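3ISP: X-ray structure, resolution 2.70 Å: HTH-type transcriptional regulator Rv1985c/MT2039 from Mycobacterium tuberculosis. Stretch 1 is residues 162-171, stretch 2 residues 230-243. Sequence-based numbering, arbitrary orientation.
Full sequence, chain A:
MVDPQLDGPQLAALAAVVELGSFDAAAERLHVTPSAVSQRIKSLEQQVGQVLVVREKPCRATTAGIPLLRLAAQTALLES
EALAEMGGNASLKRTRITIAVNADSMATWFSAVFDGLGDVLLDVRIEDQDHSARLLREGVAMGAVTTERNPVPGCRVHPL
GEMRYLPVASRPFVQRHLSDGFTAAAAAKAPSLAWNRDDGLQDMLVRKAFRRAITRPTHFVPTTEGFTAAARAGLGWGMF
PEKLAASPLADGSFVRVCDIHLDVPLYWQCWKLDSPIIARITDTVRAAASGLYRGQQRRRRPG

Stretch 1 162-171: EMRYLPVASR
Stretch 2 (230-243) AARAGLGWGMFPEK

Two antiparallel strands, one running through 162-168 and the other 238-241, carry this contact; their N-to-C directions lie 141° apart and their axes approach to 4.3 Å. Register is set by Leu 166 opposite Phe 240 and Val 168 opposite Gly 238, both hydrogen-bonded pairs with CA atoms 5.4 and 5.6 Å apart. The non-hydrogen-bonded pairs draw closer: CA to CA is 4.6 Å for Tyr 165 and Pro 241, and 4.5 Å for Pro 167 and Met 239. The prolines thus occupy positions where this pairing asks for no amide hydrogen.

Four bonds make the ladder: Leu 166 N to Phe 240 O and Phe 240 N to Leu 166 O, each 3.0 Å, then Val 168 N to Gly 238 O at 2.9 Å and Gly 238 N to Val 168 O at 3.1 Å. Phi/psi stays extended, from -99/133 at Leu 166 and -77/113 at Pro 167 to -132/174 at Val 168; across the pair, Gly 238 is at -161/164, Met 239 at -86/126 and Phe 240 at -122/134.

Glu 242, Met 239 and Val 168 are the residues most covered by the partner stretch. Glu 242 extends the pairing into a helix start: Pro 241, at -52/130, is the N-cap residue, and Glu 242 turns helical at -52/-40 while its N still donates to Arg 164 O at 2.9 Å. Its side chain leaves with chi1 and chi2 both t, so that CG packs 3.6 Å from Leu 166 CD1 (chi1 m, chi2 t). OE1 stays 4.0 Å from Arg 164 CD, a contact with the aliphatic part of that chain.

Met 239 shares its sheet face with Tyr 165, Pro 167 and Pro 241. With chi1 and chi2 both m and chi3 at -26°, its end comes nearer to the partner strand than its CA-to-CB direction alone would bring it, placing CE 3.2 Å from Tyr 165 O, 3.7 Å from Tyr 165 CB and 3.9 Å from Pro 167 CG. The tyrosine, chi1 m, sets CE1 3.7 Å from Pro 241 CD.

Val 168, chi1 m, lies on the face of Leu 166 and Phe 240, with CG2 3.3 Å from Phe 240 CD2. Its O also receives a CA-H contact from Trp 237 CA at 3.0 Å.

Beyond the ladder, Ser 170 (chi1 p) points toward stretch 2, where Gly 234 has positive phi (50/19) and puts its CA 3.6 Å from Ser 170 OG. A water accepts from Ser 170 N at 3.3 Å and donates to Ala 231 O and Gly 236 O, both 2.6 Å from the water O, linking the backbone of Ser 170 to that of Ala 231 and Gly 236.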

# COMPACT_ATOMS: atom_id res chain seq x y z
N GLU A 162 -10.72 -10.34 -28.55
CA GLU A 162 -11.05 -10.77 -27.20
C GLU A 162 -10.61 -12.21 -26.94
O GLU A 162 -10.61 -13.05 -27.85
CB GLU A 162 -12.55 -10.61 -26.94
CG GLU A 162 -13.05 -9.22 -27.21
CD GLU A 162 -14.54 -9.09 -27.00
OE1 GLU A 162 -15.22 -10.15 -26.93
OE2 GLU A 162 -15.03 -7.94 -26.92
N MET A 163 -10.21 -12.48 -25.69
CA MET A 163 -9.84 -13.83 -25.25
C MET A 163 -11.05 -14.43 -24.54
O MET A 163 -11.66 -13.76 -23.71
CB MET A 163 -8.61 -13.76 -24.31
CG MET A 163 -8.24 -15.07 -23.60
SD MET A 163 -6.58 -15.06 -22.87
CE MET A 163 -6.59 -13.45 -22.12
N ARG A 164 -11.42 -15.65 -24.88
CA ARG A 164 -12.55 -16.27 -24.18
C ARG A 164 -12.10 -17.13 -23.00
O ARG A 164 -11.13 -17.89 -23.09
CB ARG A 164 -13.42 -17.11 -25.12
CG ARG A 164 -14.55 -17.79 -24.38
CD ARG A 164 -15.70 -18.15 -25.30
NE ARG A 164 -16.22 -16.98 -25.98
CZ ARG A 164 -16.84 -17.02 -27.15
NH1 ARG A 164 -17.02 -18.18 -27.77
NH2 ARG A 164 -17.28 -15.90 -27.72
N TYR A 165 -12.83 -17.02 -21.89
CA TYR A 165 -12.54 -17.79 -20.68
C TYR A 165 -13.67 -18.77 -20.34
O TYR A 165 -14.80 -18.35 -20.10
CB TYR A 165 -12.31 -16.85 -19.50
CG TYR A 165 -10.97 -16.16 -19.51
CD1 TYR A 165 -9.88 -16.73 -18.88
CD2 TYR A 165 -10.80 -14.94 -20.15
CE1 TYR A 165 -8.66 -16.11 -18.88
CE2 TYR A 165 -9.58 -14.31 -20.16
CZ TYR A 165 -8.51 -14.90 -19.52
OH TYR A 165 -7.27 -14.29 -19.53
N LEU A 166 -13.34 -20.07 -20.29
CA LEU A 166 -14.31 -21.12 -19.94
C LEU A 166 -14.16 -21.51 -18.49
O LEU A 166 -13.04 -21.73 -18.03
CB LEU A 166 -14.07 -22.36 -20.81
CG LEU A 166 -14.02 -22.01 -22.29
CD1 LEU A 166 -13.71 -23.21 -23.17
CD2 LEU A 166 -15.34 -21.38 -22.68
N PRO A 167 -15.27 -21.60 -17.75
CA PRO A 167 -15.23 -22.05 -16.35
C PRO A 167 -15.07 -23.56 -16.31
O PRO A 167 -15.99 -24.26 -16.73
CB PRO A 167 -16.62 -21.68 -15.81
CG PRO A 167 -17.37 -21.06 -16.98
CD PRO A 167 -16.64 -21.44 -18.23
N VAL A 168 -13.93 -24.07 -15.84
CA VAL A 168 -13.68 -25.49 -15.96
C VAL A 168 -13.20 -26.18 -14.68
O VAL A 168 -12.97 -25.53 -13.65
CB VAL A 168 -12.70 -25.81 -17.12
CG1 VAL A 168 -13.39 -25.64 -18.44
CG2 VAL A 168 -11.48 -24.93 -17.02
N ALA A 169 -13.09 -27.50 -14.76
CA ALA A 169 -12.66 -28.36 -13.66
C ALA A 169 -12.53 -29.77 -14.18
O ALA A 169 -12.97 -30.08 -15.28
CB ALA A 169 -13.65 -28.32 -12.51
N SER A 170 -11.93 -30.64 -13.38
CA SER A 170 -11.80 -32.05 -13.73
C SER A 170 -13.09 -32.77 -13.36
O SER A 170 -13.84 -32.29 -12.51
CB SER A 170 -10.64 -32.67 -12.98
OG SER A 170 -10.95 -32.72 -11.60
N ARG A 171 -13.33 -33.91 -13.98
CA ARG A 171 -14.57 -34.65 -13.77
C ARG A 171 -14.76 -35.08 -12.31
O ARG A 171 -15.86 -34.97 -11.76
CB ARG A 171 -14.68 -35.86 -14.71
CG ARG A 171 -14.16 -35.58 -16.11
CD ARG A 171 -14.84 -36.45 -17.15
NE ARG A 171 -14.42 -36.07 -18.49
CZ ARG A 171 -15.23 -36.01 -19.55
NH1 ARG A 171 -16.52 -36.29 -19.42
NH2 ARG A 171 -14.75 -35.65 -20.74
N ALA A 230 -3.48 -27.23 -10.22
CA ALA A 230 -4.60 -27.08 -9.30
C ALA A 230 -5.89 -27.64 -9.91
O ALA A 230 -6.56 -28.48 -9.30
CB ALA A 230 -4.78 -25.62 -8.92
N ALA A 231 -6.24 -27.16 -11.10
CA ALA A 231 -7.49 -27.58 -11.73
C ALA A 231 -7.41 -29.05 -12.09
O ALA A 231 -8.34 -29.80 -11.81
CB ALA A 231 -7.79 -26.74 -12.95
N ARG A 232 -6.32 -29.46 -12.71
CA ARG A 232 -6.16 -30.86 -13.09
C ARG A 232 -6.23 -31.78 -11.86
O ARG A 232 -6.73 -32.89 -11.95
CB ARG A 232 -4.85 -31.07 -13.84
CG ARG A 232 -4.97 -30.82 -15.33
CD ARG A 232 -3.63 -31.10 -16.02
NE ARG A 232 -3.66 -30.80 -17.45
CZ ARG A 232 -4.20 -31.58 -18.39
NH1 ARG A 232 -4.76 -32.73 -18.05
NH2 ARG A 232 -4.17 -31.20 -19.66
N ALA A 233 -5.76 -31.28 -10.72
CA ALA A 233 -5.78 -32.00 -9.45
C ALA A 233 -7.07 -31.78 -8.64
O ALA A 233 -7.07 -31.86 -7.41
CB ALA A 233 -4.57 -31.62 -8.63
N GLY A 234 -8.17 -31.50 -9.32
CA GLY A 234 -9.46 -31.34 -8.67
C GLY A 234 -9.58 -30.43 -7.46
O GLY A 234 -10.55 -30.52 -6.72
N LEU A 235 -8.63 -29.53 -7.26
CA LEU A 235 -8.73 -28.57 -6.16
C LEU A 235 -9.96 -27.66 -6.24
O LEU A 235 -10.54 -27.31 -5.21
CB LEU A 235 -7.47 -27.71 -6.09
CG LEU A 235 -6.42 -28.14 -5.07
CD1 LEU A 235 -5.30 -27.10 -4.97
CD2 LEU A 235 -7.09 -28.37 -3.73
N GLY A 236 -10.34 -27.28 -7.45
CA GLY A 236 -11.44 -26.35 -7.63
C GLY A 236 -11.72 -26.04 -9.08
O GLY A 236 -10.99 -26.50 -9.95
N TRP A 237 -12.77 -25.27 -9.35
CA TRP A 237 -13.05 -24.78 -10.71
C TRP A 237 -12.44 -23.39 -10.88
O TRP A 237 -12.26 -22.66 -9.89
CB TRP A 237 -14.56 -24.75 -11.02
CG TRP A 237 -15.32 -23.70 -10.23
CD1 TRP A 237 -15.84 -23.85 -8.98
CD2 TRP A 237 -15.61 -22.37 -10.63
NE1 TRP A 237 -16.45 -22.68 -8.58
CE2 TRP A 237 -16.32 -21.76 -9.58
CE3 TRP A 237 -15.34 -21.62 -11.78
CZ2 TRP A 237 -16.76 -20.44 -9.65
CZ3 TRP A 237 -15.78 -20.31 -11.83
CH2 TRP A 237 -16.48 -19.73 -10.77
N GLY A 238 -12.12 -23.03 -12.12
CA GLY A 238 -11.52 -21.75 -12.44
C GLY A 238 -11.65 -21.36 -13.90
O GLY A 238 -11.94 -22.19 -14.75
N MET A 239 -11.44 -20.08 -14.20
CA MET A 239 -11.55 -19.60 -15.57
C MET A 239 -10.24 -19.78 -16.36
O MET A 239 -9.17 -19.31 -15.95
CB MET A 239 -11.99 -18.14 -15.58
CG MET A 239 -13.11 -17.81 -14.63
SD MET A 239 -14.73 -18.36 -15.18
CE MET A 239 -14.55 -18.41 -16.95
N PHE A 240 -10.34 -20.44 -17.50
CA PHE A 240 -9.18 -20.77 -18.32
C PHE A 240 -9.29 -20.21 -19.73
O PHE A 240 -10.32 -20.34 -20.38
CB PHE A 240 -9.04 -22.29 -18.44
CG PHE A 240 -8.31 -22.93 -17.29
CD1 PHE A 240 -7.02 -23.41 -17.46
CD2 PHE A 240 -8.90 -23.08 -16.06
CE1 PHE A 240 -6.34 -24.01 -16.41
CE2 PHE A 240 -8.23 -23.69 -15.01
CZ PHE A 240 -6.94 -24.16 -15.19
N PRO A 241 -8.21 -19.61 -20.22
CA PRO A 241 -8.23 -19.22 -21.63
C PRO A 241 -8.62 -20.45 -22.42
O PRO A 241 -8.04 -21.50 -22.21
CB PRO A 241 -6.77 -18.86 -21.91
CG PRO A 241 -6.24 -18.44 -20.60
CD PRO A 241 -6.92 -19.30 -19.57
N GLU A 242 -9.60 -20.32 -23.31
CA GLU A 242 -10.04 -21.46 -24.08
C GLU A 242 -8.92 -22.19 -24.80
O GLU A 242 -8.93 -23.40 -24.85
CB GLU A 242 -11.14 -21.09 -25.07
CG GLU A 242 -11.61 -22.26 -25.90
CD GLU A 242 -12.50 -21.84 -27.03
OE1 GLU A 242 -13.50 -21.14 -26.76
OE2 GLU A 242 -12.21 -22.22 -28.19
N LYS A 243 -7.95 -21.47 -25.36
CA LYS A 243 -6.85 -22.14 -26.05
C LYS A 243 -6.23 -23.22 -25.15
O LYS A 243 -5.80 -24.27 -25.63
CB LYS A 243 -5.77 -21.15 -26.48
CG LYS A 243 -4.76 -21.74 -27.48
CD LYS A 243 -3.63 -20.78 -27.82
CE LYS A 243 -2.81 -21.25 -29.02
NZ LYS A 243 -2.20 -22.61 -28.83
O HOH W 1 -10.64 -28.92 -10.88